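PDB 5C3Q: thymine dioxygenase from Neurospora crassa, which probably acts as a 2-oxoglutarate-dependent non-haem iron dioxygenase that oxidises the methyl group of thymine. Local coordinates for residues A[165-170]-A[176-181]; A[308-311]-A[315-318]; A[181-186]-A[261-266]; A[37-42]-A[171-176]. All coordinates share one frame; numbering follows the deposited sequence.

In the fold
The four contacts lie on the same side of the chain's centre, away from the pocket where nickel, 2-oxoglutarate and thymine are bound. The side chains of Met166 (interaction 1) and Trp263 (interaction 3) are each about 14 Å from the thymine. Interactions 1 and 4 both use helix 147-173 and share Asp176; their centres are about 9 Å apart. Interaction 1 also shares Asp181 with interaction 3. There, Trp263 CH2 packs against Phe180 CD1 at 3.5 Å. Interaction 2 is on the surface. It joins interaction 3 through the salt bridge from Lys317 NZ to Asp266 OD2, 2.8 Å. Interactions 2 and 4 come within about 4 Å at their nearest atoms without touching.

Interaction 1: residues A[165-170]-A[176-181]; sequences VMRAIA and DANYFD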
loop_
_atom_site.group_PDB
_atom_site.type_symbol
_atom_site.label_atom_id
_atom_site.label_comp_id
_atom_site.label_asym_id
_atom_site.label_seq_id
_atom_site.Cartn_x
_atom_site.Cartn_y
_atom_site.Cartn_z
ATOM N N VAL A 165 6.254 -10.262 8.371
ATOM C CA VAL A 165 5.632 -9.181 9.139
ATOM C C VAL A 165 4.449 -9.706 9.955
ATOM O O VAL A 165 4.283 -9.328 11.110
ATOM C CB VAL A 165 5.186 -7.993 8.251
ATOM C CG1 VAL A 165 4.385 -6.980 9.062
ATOM C CG2 VAL A 165 6.395 -7.306 7.637
ATOM N N MET A 166 3.640 -10.582 9.364
ATOM C CA MET A 166 2.523 -11.190 10.094
ATOM C C MET A 166 3.032 -12.063 11.244
ATOM O O MET A 166 2.430 -12.083 12.319
ATOM C CB MET A 166 1.617 -12.001 9.163
ATOM C CG MET A 166 0.893 -11.185 8.095
ATOM S SD MET A 166 0.101 -9.651 8.638
ATOM C CE MET A 166 -1.234 -10.261 9.661
ATOM N N ARG A 167 4.150 -12.759 11.028
ATOM C CA ARG A 167 4.794 -13.516 12.107
ATOM C C ARG A 167 5.223 -12.597 13.251
ATOM O O ARG A 167 5.043 -12.943 14.412
ATOM C CB ARG A 167 5.993 -14.317 11.593
ATOM C CG ARG A 167 5.593 -15.562 10.833
ATOM C CD ARG A 167 6.782 -16.274 10.211
ATOM N NE ARG A 167 6.331 -17.398 9.400
ATOM C CZ ARG A 167 7.115 -18.153 8.633
ATOM N NH1 ARG A 167 8.420 -17.921 8.553
ATOM N NH2 ARG A 167 6.584 -19.154 7.938
ATOM N N ALA A 168 5.777 -11.430 12.925
ATOM C CA ALA A 168 6.132 -10.440 13.951
ATOM C C ALA A 168 4.904 -9.973 14.724
ATOM O O ALA A 168 4.947 -9.834 15.941
ATOM C CB ALA A 168 6.846 -9.249 13.332
ATOM N N ILE A 169 3.808 -9.734 14.013
ATOM C CA ILE A 169 2.552 -9.374 14.661
ATOM C C ILE A 169 2.097 -10.476 15.628
ATOM O O ILE A 169 1.694 -10.187 16.751
ATOM C CB ILE A 169 1.457 -9.053 13.626
ATOM C CG1 ILE A 169 1.766 -7.706 12.959
ATOM C CG2 ILE A 169 0.083 -9.037 14.276
ATOM C CD1 ILE A 169 0.913 -7.394 11.752
ATOM N N ALA A 170 2.166 -11.728 15.189
ATOM C CA ALA A 170 1.750 -12.864 16.021
ATOM C C ALA A 170 2.627 -12.999 17.261
ATOM O O ALA A 170 2.122 -13.177 18.373
ATOM C CB ALA A 170 1.778 -14.154 15.212
ATOM N N ASP A 176 0.540 -18.120 18.702
ATOM C CA ASP A 176 1.435 -18.982 17.940
ATOM C C ASP A 176 2.121 -18.148 16.853
ATOM O O ASP A 176 1.452 -17.441 16.091
ATOM C CB ASP A 176 0.664 -20.151 17.322
ATOM C CG ASP A 176 1.578 -21.232 16.780
ATOM O OD1 ASP A 176 2.202 -21.018 15.717
ATOM O OD2 ASP A 176 1.671 -22.303 17.423
ATOM N N ALA A 177 3.448 -18.223 16.795
ATOM C CA ALA A 177 4.229 -17.413 15.857
ATOM C C ALA A 177 3.791 -17.600 14.399
ATOM O O ALA A 177 3.905 -16.678 13.595
ATOM C CB ALA A 177 5.713 -17.721 16.002
ATOM N N ASN A 178 3.291 -18.789 14.069
ATOM C CA ASN A 178 2.889 -19.111 12.701
ATOM C C ASN A 178 1.372 -19.065 12.495
ATOM O O ASN A 178 0.863 -19.633 11.535
ATOM C CB ASN A 178 3.443 -20.484 12.313
ATOM C CG ASN A 178 4.961 -20.535 12.371
ATOM O OD1 ASN A 178 5.536 -21.038 13.330
ATOM N ND2 ASN A 178 5.614 -19.995 11.353
ATOM N N TYR A 179 0.659 -18.369 13.382
ATOM C CA TYR A 179 -0.800 -18.285 13.310
ATOM C C TYR A 179 -1.309 -17.811 11.941
ATOM O O TYR A 179 -2.280 -18.354 11.414
ATOM C CB TYR A 179 -1.340 -17.347 14.398
ATOM C CG TYR A 179 -2.841 -17.178 14.341
ATOM C CD1 TYR A 179 -3.688 -18.073 14.989
ATOM C CD2 TYR A 179 -3.418 -16.137 13.617
ATOM C CE1 TYR A 179 -5.065 -17.932 14.924
ATOM C CE2 TYR A 179 -4.793 -15.989 13.546
ATOM C CZ TYR A 179 -5.611 -16.886 14.201
ATOM O OH TYR A 179 -6.976 -16.727 14.135
ATOM N N PHE A 180 -0.665 -16.798 11.370
ATOM C CA PHE A 180 -1.150 -16.211 10.123
ATOM C C PHE A 180 -0.753 -16.976 8.857
ATOM O O PHE A 180 -1.319 -16.723 7.791
ATOM C CB PHE A 180 -0.690 -14.760 10.002
ATOM C CG PHE A 180 -1.282 -13.857 11.038
ATOM C CD1 PHE A 180 -2.620 -13.497 10.975
ATOM C CD2 PHE A 180 -0.502 -13.363 12.073
ATOM C CE1 PHE A 180 -3.174 -12.660 11.927
ATOM C CE2 PHE A 180 -1.047 -12.527 13.029
ATOM C CZ PHE A 180 -2.385 -12.173 12.957
ATOM N N ASP A 181 0.200 -17.902 8.963
ATOM C CA ASP A 181 0.739 -18.587 7.780
ATOM C C ASP A 181 -0.357 -19.174 6.888
ATOM O O ASP A 181 -0.351 -18.960 5.681
ATOM C CB ASP A 181 1.725 -19.694 8.180
ATOM C CG ASP A 181 3.071 -19.151 8.649
ATOM O OD1 ASP A 181 3.206 -17.925 8.851
ATOM O OD2 ASP A 181 4.006 -19.961 8.822
#
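Asp181 OD2 takes two bonds, from Arg167 NH2 (2.8 Å) and from Asn178 ND2 (3.0 Å). The two donors reach it from opposite faces of the carboxylate plane. The motif is a turn that folds back on the helix it follows. A type I beta turn runs from Asp176 to Tyr179, and Asp176 OD1 accepts the backbone N-H of Asn178 in an Asx turn. Arg167, on helix 147-173, grips Asp181 side-on. Its NE bonds to the syn lone pair of Asp181 OD1 at 3.2 Å, nearly straight at 163°. Asn178 ND2 lies over one face of the guanidinium, with the amide plane steep to it. With Arg167 cut back to an alanine, the Asp181 carboxylate would probably lose its cationic mate, and the turn its tie to the helix at this point. The apolar half centres on the Phe180 ring. Tyr179 CD2 lies over one face and Met166 CE over the other. Ile169 and Ala170 touch it obliquely, and Trp263 meets it edge-to-face. The Met166 chain bends at chi2 and chi3. This folds its methyl over the ring in a CH-pi contact, and SD, farther off, adds a Met-aromatic contact. Met166 CE sits 3.8 Å from Phe180 CD1, almost straight above the ring centre.

Interaction 2: residues A[308-311]-A[315-318]; sequences GTYA and ERKY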
loop_
_atom_site.group_PDB
_atom_site.type_symbol
_atom_site.label_atom_id
_atom_site.label_comp_id
_atom_site.label_asym_id
_atom_site.label_seq_id
_atom_site.Cartn_x
_atom_site.Cartn_y
_atom_site.Cartn_z
ATOM N N GLY A 308 -7.049 -13.347 21.479
ATOM C CA GLY A 308 -6.313 -12.406 22.310
ATOM C C GLY A 308 -6.589 -10.942 22.020
ATOM O O GLY A 308 -5.965 -10.075 22.627
ATOM N N THR A 309 -7.515 -10.658 21.101
ATOM C CA THR A 309 -7.911 -9.280 20.779
ATOM C C THR A 309 -9.233 -8.876 21.444
ATOM O O THR A 309 -9.761 -7.794 21.185
ATOM C CB THR A 309 -8.036 -9.071 19.257
ATOM O OG1 THR A 309 -8.999 -9.981 18.720
ATOM C CG2 THR A 309 -6.694 -9.282 18.572
ATOM N N TYR A 310 -9.758 -9.749 22.298
ATOM C CA TYR A 310 -10.985 -9.490 23.041
ATOM C C TYR A 310 -11.055 -10.453 24.227
ATOM O O TYR A 310 -10.509 -11.552 24.160
ATOM C CB TYR A 310 -12.206 -9.705 22.141
ATOM C CG TYR A 310 -12.320 -11.123 21.641
ATOM C CD1 TYR A 310 -11.577 -11.551 20.547
ATOM C CD2 TYR A 310 -13.146 -12.047 22.279
ATOM C CE1 TYR A 310 -11.658 -12.855 20.092
ATOM C CE2 TYR A 310 -13.234 -13.356 21.830
ATOM C CZ TYR A 310 -12.486 -13.752 20.735
ATOM O OH TYR A 310 -12.560 -15.044 20.270
ATOM N N ALA A 311 -11.724 -10.040 25.300
ATOM C CA ALA A 311 -11.934 -10.909 26.462
ATOM C C ALA A 311 -13.293 -11.601 26.360
ATOM O O ALA A 311 -13.366 -12.801 26.083
ATOM C CB ALA A 311 -11.816 -10.120 27.761
ATOM N N GLU A 315 -17.392 -8.159 23.237
ATOM C CA GLU A 315 -16.418 -7.173 22.765
ATOM C C GLU A 315 -16.107 -7.273 21.267
ATOM O O GLU A 315 -15.494 -6.366 20.711
ATOM C CB GLU A 315 -15.120 -7.283 23.572
ATOM C CG GLU A 315 -15.286 -6.909 25.036
ATOM C CD GLU A 315 -14.200 -7.483 25.925
ATOM O OE1 GLU A 315 -13.066 -7.691 25.444
ATOM O OE2 GLU A 315 -14.488 -7.738 27.113
ATOM N N ARG A 316 -16.517 -8.367 20.623
ATOM C CA ARG A 316 -16.341 -8.528 19.173
ATOM C C ARG A 316 -17.226 -7.558 18.403
ATOM O O ARG A 316 -18.455 -7.628 18.495
ATOM C CB ARG A 316 -16.695 -9.943 18.725
ATOM C CG ARG A 316 -15.711 -11.014 19.146
ATOM C CD ARG A 316 -15.917 -12.246 18.278
ATOM N NE ARG A 316 -15.218 -13.420 18.789
ATOM C CZ ARG A 316 -15.143 -14.585 18.148
ATOM N NH1 ARG A 316 -15.721 -14.750 16.961
ATOM N NH2 ARG A 316 -14.481 -15.598 18.696
ATOM N N LYS A 317 -16.601 -6.686 17.620
ATOM C CA LYS A 317 -17.320 -5.620 16.933
ATOM C C LYS A 317 -17.923 -6.040 15.590
ATOM O O LYS A 317 -18.856 -5.394 15.112
ATOM C CB LYS A 317 -16.395 -4.416 16.731
ATOM C CG LYS A 317 -15.925 -3.790 18.039
ATOM C CD LYS A 317 -14.833 -2.755 17.828
ATOM C CE LYS A 317 -15.353 -1.501 17.149
ATOM N NZ LYS A 317 -14.429 -0.348 17.359
ATOM N N TYR A 318 -17.401 -7.114 14.989
ATOM C CA TYR A 318 -17.713 -7.439 13.595
ATOM C C TYR A 318 -18.118 -8.894 13.368
ATOM O O TYR A 318 -17.554 -9.808 13.971
ATOM C CB TYR A 318 -16.507 -7.114 12.709
ATOM C CG TYR A 318 -16.035 -5.690 12.861
ATOM C CD1 TYR A 318 -16.810 -4.635 12.397
ATOM C CD2 TYR A 318 -14.832 -5.394 13.495
ATOM C CE1 TYR A 318 -16.394 -3.321 12.545
ATOM C CE2 TYR A 318 -14.407 -4.084 13.648
ATOM C CZ TYR A 318 -15.190 -3.051 13.167
ATOM O OH TYR A 318 -14.782 -1.741 13.315
#
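Tyr310 and Arg316 meet with the arginine chain running over one face of the ring. Arg316 CG is above the ring centre, 4.1 Å from the centroid, in a CH-pi contact. The chain is extended from CG to NE, which carries the guanidinium along the ring to the phenol end. There the guanidinium stands steeply, its plane 74° from the ring, so it is not stacked. Arg316 NH2 gives a hydrogen bond to Tyr310 OH; the modelled 2.5 Å is short and its exact length is doubtful. Tyr310 CG sits between the backbone N and the carbonyl carbon (chi1 62°), which turns the ring toward Arg316. With a phenylalanine here the phenol oxygen is gone, and Arg316 NH2 would probably lose this acceptor. Glu315 is extended beyond CG and ends at the backbone of the first segment. Its OE1 accepts from Ala311 N at 2.7 Å, nearly straight at 167° but from above the carboxylate plane. Its OE2 takes the next N-H, that of Ala312. The contact closes a surface loop between strands 302-303 and 321-322. Asn265 and Asp266, just after helix 258-263, bind the loop's 315-318 side.

Interaction 3: residues A[181-186]-A[261-266]; sequences DSFVDV and ARWSND. With EDO (1,2-ethanediol), chain K.
Phe183 and Trp263 carry the contact with an edge-to-face pair. The six-membered ring of Trp263 turns its edge to the face of Phe183, with centroids 5.2 Å apart and planes at 66°. Trp263 CZ2 is the atom over the face, offset toward the rim and 3.6 Å from Phe183 CG. The apolar contact continues at the same edge, where Phe183 CB touches Trp263 CH2 at 3.6 Å. At chi1 -158° the Trp263 side chain points away from its own backbone N, and this sends the indole from helix 258-263 across to the short helix 181-184. Polar contacts serve each segment separately. After helix 258-263 a Schellman motif turns the chain: Asp266 N bonds to Ala261 O at 2.8 Å, Asn265 N bonds to Arg262 O, and Asn265 has positive phi. Arg262 extends away from the aromatic pair and holds a 1,2-ethanediol, probably from the crystallisation liquor. Its NH1 bonds to O2 of the diol at 2.8 Å, and its NH2 to O1 at 3.2 Å. Asn298 bonds to Val186 N and the Asp185 carboxylate. The joint between these helices of the dioxygenase fold therefore rests on ring shape and dispersion, with a weak electrostatic share from C-H edge to pi face.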
loop_
_atom_site.group_PDB
_atom_site.type_symbol
_atom_site.label_atom_id
_atom_site.label_comp_id
_atom_site.label_asym_id
_atom_site.label_seq_id
_atom_site.Cartn_x
_atom_site.Cartn_y
_atom_site.Cartn_z
ATOM N N ASP A 181 0.200 -17.902 8.963
ATOM C CA ASP A 181 0.739 -18.587 7.780
ATOM C C ASP A 181 -0.357 -19.174 6.888
ATOM O O ASP A 181 -0.351 -18.960 5.681
ATOM C CB ASP A 181 1.725 -19.694 8.180
ATOM C CG ASP A 181 3.071 -19.151 8.649
ATOM O OD1 ASP A 181 3.206 -17.925 8.851
ATOM O OD2 ASP A 181 4.006 -19.961 8.822
ATOM N N SER A 182 -1.302 -19.887 7.490
ATOM C CA SER A 182 -2.364 -20.562 6.740
ATOM C C SER A 182 -3.408 -19.588 6.184
ATOM O O SER A 182 -4.192 -19.953 5.315
ATOM C CB SER A 182 -3.048 -21.614 7.617
ATOM O OG SER A 182 -3.873 -21.005 8.592
ATOM N N PHE A 183 -3.414 -18.358 6.694
ATOM C CA PHE A 183 -4.312 -17.310 6.211
ATOM C C PHE A 183 -3.700 -16.465 5.089
ATOM O O PHE A 183 -4.420 -15.741 4.412
ATOM C CB PHE A 183 -4.702 -16.369 7.362
ATOM C CG PHE A 183 -5.675 -16.962 8.345
ATOM C CD1 PHE A 183 -7.040 -16.898 8.112
ATOM C CD2 PHE A 183 -5.228 -17.539 9.526
ATOM C CE1 PHE A 183 -7.944 -17.421 9.028
ATOM C CE2 PHE A 183 -6.124 -18.066 10.442
ATOM C CZ PHE A 183 -7.485 -18.009 10.192
ATOM N N VAL A 184 -2.379 -16.528 4.914
ATOM C CA VAL A 184 -1.684 -15.663 3.946
ATOM C C VAL A 184 -0.751 -16.380 2.956
ATOM O O VAL A 184 -0.145 -15.726 2.109
ATOM C CB VAL A 184 -0.863 -14.559 4.664
ATOM C CG1 VAL A 184 -1.746 -13.751 5.604
ATOM C CG2 VAL A 184 0.333 -15.142 5.412
ATOM N N ASP A 185 -0.646 -17.707 3.035
ATOM C CA ASP A 185 0.371 -18.438 2.257
ATOM C C ASP A 185 0.129 -18.515 0.736
ATOM O O ASP A 185 1.054 -18.826 -0.017
ATOM C CB ASP A 185 0.603 -19.854 2.825
ATOM C CG ASP A 185 -0.672 -20.681 2.923
ATOM O OD1 ASP A 185 -1.748 -20.236 2.455
ATOM O OD2 ASP A 185 -0.590 -21.794 3.478
ATOM N N VAL A 186 -1.094 -18.240 0.287
ATOM C CA VAL A 186 -1.412 -18.291 -1.148
ATOM C C VAL A 186 -0.784 -17.115 -1.912
ATOM O O VAL A 186 -0.418 -17.247 -3.083
ATOM C CB VAL A 186 -2.940 -18.349 -1.382
ATOM C CG1 VAL A 186 -3.288 -18.211 -2.858
ATOM C CG2 VAL A 186 -3.502 -19.653 -0.832
ATOM N N ALA A 261 -7.440 -4.395 10.426
ATOM C CA ALA A 261 -8.114 -3.626 11.476
ATOM C C ALA A 261 -9.313 -4.401 12.012
ATOM O O ALA A 261 -9.446 -4.624 13.215
ATOM C CB ALA A 261 -8.561 -2.275 10.935
ATOM N N ARG A 262 -10.160 -4.835 11.087
ATOM C CA ARG A 262 -11.354 -5.611 11.406
ATOM C C ARG A 262 -11.016 -6.978 12.025
ATOM O O ARG A 262 -11.611 -7.386 13.016
ATOM C CB ARG A 262 -12.154 -5.809 10.122
ATOM C CG ARG A 262 -13.470 -6.518 10.307
ATOM C CD ARG A 262 -14.053 -6.910 8.968
ATOM N NE ARG A 262 -15.356 -7.528 9.175
ATOM C CZ ARG A 262 -16.511 -7.086 8.685
ATOM N NH1 ARG A 262 -16.567 -6.016 7.896
ATOM N NH2 ARG A 262 -17.620 -7.754 8.977
ATOM N N TRP A 263 -10.072 -7.677 11.404
ATOM C CA TRP A 263 -9.563 -8.977 11.880
ATOM C C TRP A 263 -9.050 -8.909 13.329
ATOM O O TRP A 263 -9.254 -9.833 14.124
ATOM C CB TRP A 263 -8.429 -9.402 10.945
ATOM C CG TRP A 263 -8.083 -10.850 10.896
ATOM C CD1 TRP A 263 -8.684 -11.879 11.559
ATOM C CD2 TRP A 263 -7.073 -11.434 10.074
ATOM N NE1 TRP A 263 -8.086 -13.071 11.221
ATOM C CE2 TRP A 263 -7.095 -12.823 10.306
ATOM C CE3 TRP A 263 -6.142 -10.914 9.167
ATOM C CZ2 TRP A 263 -6.222 -13.702 9.663
ATOM C CZ3 TRP A 263 -5.273 -11.788 8.530
ATOM C CH2 TRP A 263 -5.322 -13.165 8.780
ATOM N N SER A 264 -8.402 -7.795 13.658
ATOM C CA SER A 264 -7.828 -7.554 14.980
ATOM C C SER A 264 -8.832 -7.006 15.995
ATOM O O SER A 264 -8.455 -6.663 17.120
ATOM C CB SER A 264 -6.662 -6.568 14.844
ATOM O OG SER A 264 -7.122 -5.246 14.618
ATOM N N ASN A 265 -10.101 -6.909 15.597
ATOM C CA ASN A 265 -11.144 -6.317 16.424
ATOM C C ASN A 265 -10.835 -4.867 16.794
ATOM O O ASN A 265 -11.080 -4.439 17.922
ATOM C CB ASN A 265 -11.383 -7.153 17.688
ATOM C CG ASN A 265 -12.755 -6.908 18.285
ATOM O OD1 ASN A 265 -13.742 -6.870 17.562
ATOM N ND2 ASN A 265 -12.822 -6.720 19.605
ATOM N N ASP A 266 -10.289 -4.136 15.822
ATOM C CA ASP A 266 -9.830 -2.749 15.981
ATOM C C ASP A 266 -8.743 -2.522 17.041
ATOM O O ASP A 266 -8.597 -1.408 17.540
ATOM C CB ASP A 266 -11.019 -1.802 16.222
ATOM C CG ASP A 266 -11.885 -1.629 14.988
ATOM O OD1 ASP A 266 -11.383 -1.849 13.866
ATOM O OD2 ASP A 266 -13.069 -1.271 15.138
HETATM C C1 EDO K . -20.190 -6.805 7.126
HETATM O O1 EDO K . -20.698 -7.191 8.412
HETATM C C2 EDO K . -19.669 -5.376 7.225
HETATM O O2 EDO K . -18.631 -5.110 6.273
#

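Interaction 4: residues A[37-42]-A[171-176]; sequences AILHGF and VGMGID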
loop_
_atom_site.group_PDB
_atom_site.type_symbol
_atom_site.label_atom_id
_atom_site.label_comp_id
_atom_site.label_asym_id
_atom_site.label_seq_id
_atom_site.Cartn_x
_atom_site.Cartn_y
_atom_site.Cartn_z
ATOM N N ALA A 37 7.501 -4.054 19.335
ATOM C CA ALA A 37 7.622 -2.692 18.802
ATOM C C ALA A 37 6.835 -2.544 17.498
ATOM O O ALA A 37 6.159 -1.537 17.283
ATOM C CB ALA A 37 9.084 -2.332 18.577
ATOM N N ILE A 38 6.938 -3.554 16.637
ATOM C CA ILE A 38 6.172 -3.606 15.394
ATOM C C ILE A 38 4.673 -3.577 15.700
ATOM O O ILE A 38 3.943 -2.752 15.161
ATOM C CB ILE A 38 6.540 -4.855 14.562
ATOM C CG1 ILE A 38 7.954 -4.699 13.987
ATOM C CG2 ILE A 38 5.536 -5.088 13.440
ATOM C CD1 ILE A 38 8.569 -5.983 13.464
ATOM N N LEU A 39 4.227 -4.474 16.576
ATOM C CA LEU A 39 2.821 -4.528 16.969
ATOM C C LEU A 39 2.341 -3.210 17.587
ATOM O O LEU A 39 1.278 -2.716 17.237
ATOM C CB LEU A 39 2.571 -5.675 17.944
ATOM C CG LEU A 39 1.125 -5.807 18.438
ATOM C CD1 LEU A 39 0.167 -6.036 17.278
ATOM C CD2 LEU A 39 1.005 -6.919 19.462
ATOM N N HIS A 40 3.128 -2.644 18.495
ATOM C CA HIS A 40 2.759 -1.386 19.136
ATOM C C HIS A 40 2.562 -0.277 18.099
ATOM O O HIS A 40 1.636 0.526 18.216
ATOM C CB HIS A 40 3.803 -0.973 20.171
ATOM C CG HIS A 40 3.418 0.237 20.961
ATOM N ND1 HIS A 40 2.481 0.199 21.971
ATOM C CD2 HIS A 40 3.833 1.521 20.883
ATOM C CE1 HIS A 40 2.340 1.406 22.484
ATOM N NE2 HIS A 40 3.150 2.228 21.842
ATOM N N GLY A 41 3.422 -0.249 17.081
ATOM C CA GLY A 41 3.277 0.681 15.956
ATOM C C GLY A 41 1.953 0.528 15.222
ATOM O O GLY A 41 1.271 1.517 14.942
ATOM N N PHE A 42 1.581 -0.710 14.911
ATOM C CA PHE A 42 0.305 -0.974 14.242
ATOM C C PHE A 42 -0.895 -0.654 15.143
ATOM O O PHE A 42 -1.937 -0.231 14.653
ATOM C CB PHE A 42 0.218 -2.420 13.747
ATOM C CG PHE A 42 1.126 -2.732 12.578
ATOM C CD1 PHE A 42 1.151 -1.916 11.453
ATOM C CD2 PHE A 42 1.943 -3.857 12.598
ATOM C CE1 PHE A 42 1.973 -2.206 10.379
ATOM C CE2 PHE A 42 2.768 -4.152 11.527
ATOM C CZ PHE A 42 2.782 -3.328 10.413
ATOM N N VAL A 171 3.939 -12.895 17.068
ATOM C CA VAL A 171 4.882 -12.973 18.180
ATOM C C VAL A 171 4.625 -11.820 19.152
ATOM O O VAL A 171 4.647 -12.012 20.361
ATOM C CB VAL A 171 6.351 -12.979 17.689
ATOM C CG1 VAL A 171 7.323 -12.835 18.854
ATOM C CG2 VAL A 171 6.642 -14.267 16.929
ATOM N N GLY A 172 4.357 -10.631 18.618
ATOM C CA GLY A 172 4.041 -9.472 19.450
ATOM C C GLY A 172 2.773 -9.671 20.265
ATOM O O GLY A 172 2.689 -9.239 21.413
ATOM N N MET A 173 1.787 -10.330 19.657
ATOM C CA MET A 173 0.515 -10.646 20.314
ATOM C C MET A 173 0.641 -11.765 21.346
ATOM O O MET A 173 -0.243 -11.930 22.187
ATOM C CB MET A 173 -0.534 -11.067 19.274
ATOM C CG MET A 173 -1.148 -9.926 18.481
ATOM S SD MET A 173 -2.256 -10.562 17.205
ATOM C CE MET A 173 -2.913 -9.045 16.519
ATOM N N GLY A 174 1.711 -12.550 21.265
ATOM C CA GLY A 174 1.897 -13.687 22.164
ATOM C C GLY A 174 1.086 -14.909 21.761
ATOM O O GLY A 174 0.860 -15.802 22.573
ATOM N N ILE A 175 0.645 -14.954 20.507
ATOM C CA ILE A 175 -0.046 -16.131 19.982
ATOM C C ILE A 175 0.974 -16.977 19.229
ATOM O O ILE A 175 2.142 -16.603 19.136
ATOM C CB ILE A 175 -1.249 -15.752 19.080
ATOM C CG1 ILE A 175 -0.795 -15.023 17.803
ATOM C CG2 ILE A 175 -2.235 -14.901 19.869
ATOM C CD1 ILE A 175 -1.921 -14.695 16.841
ATOM N N ASP A 176 0.540 -18.120 18.702
ATOM C CA ASP A 176 1.435 -18.982 17.940
ATOM C C ASP A 176 2.121 -18.148 16.853
ATOM O O ASP A 176 1.452 -17.441 16.091
ATOM C CB ASP A 176 0.664 -20.151 17.322
ATOM C CG ASP A 176 1.578 -21.232 16.780
ATOM O OD1 ASP A 176 2.202 -21.018 15.717
ATOM O OD2 ASP A 176 1.671 -22.303 17.423
#
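Leu39 CD2 lies over one face of the flat peptide group between Gly172 and Met173. It stands almost straight above the carbonyl carbon, 3.4 Å from Gly172 C, and is 3.5 Å from Met173 N. The Phe42 ring, one turn after Leu39, packs instead on Val165 and Ile169 further back along helix 147-173. Leu39 CG is anti to the backbone N (chi1 179°), and CD2 prolongs the extended line of the chain, so this one methyl reaches the other helix. It also touches Met173 CG at 3.8 Å, its side-chain partner here. The contact joins helix 28-44, in the N-terminal family region of this dioxygenase, to the C-terminal end of helix 147-173. Both helices flank the double-stranded beta-helix. They come close where Gly172 faces Leu39, with Leu39 CA and Gly172 CA 5.7 Å apart. A CB built on Gly172 would clash with Leu39 CB at 2.9 Å, which fits glycine at this point. Val171 turns its side chain to Leu32 and Ala35 of the same facing helix. Just beyond Met173 the helix ends in a Schellman motif. Gly174 takes the positive phi (79°), and its N bonds back to Val171 O at 3.1 Å.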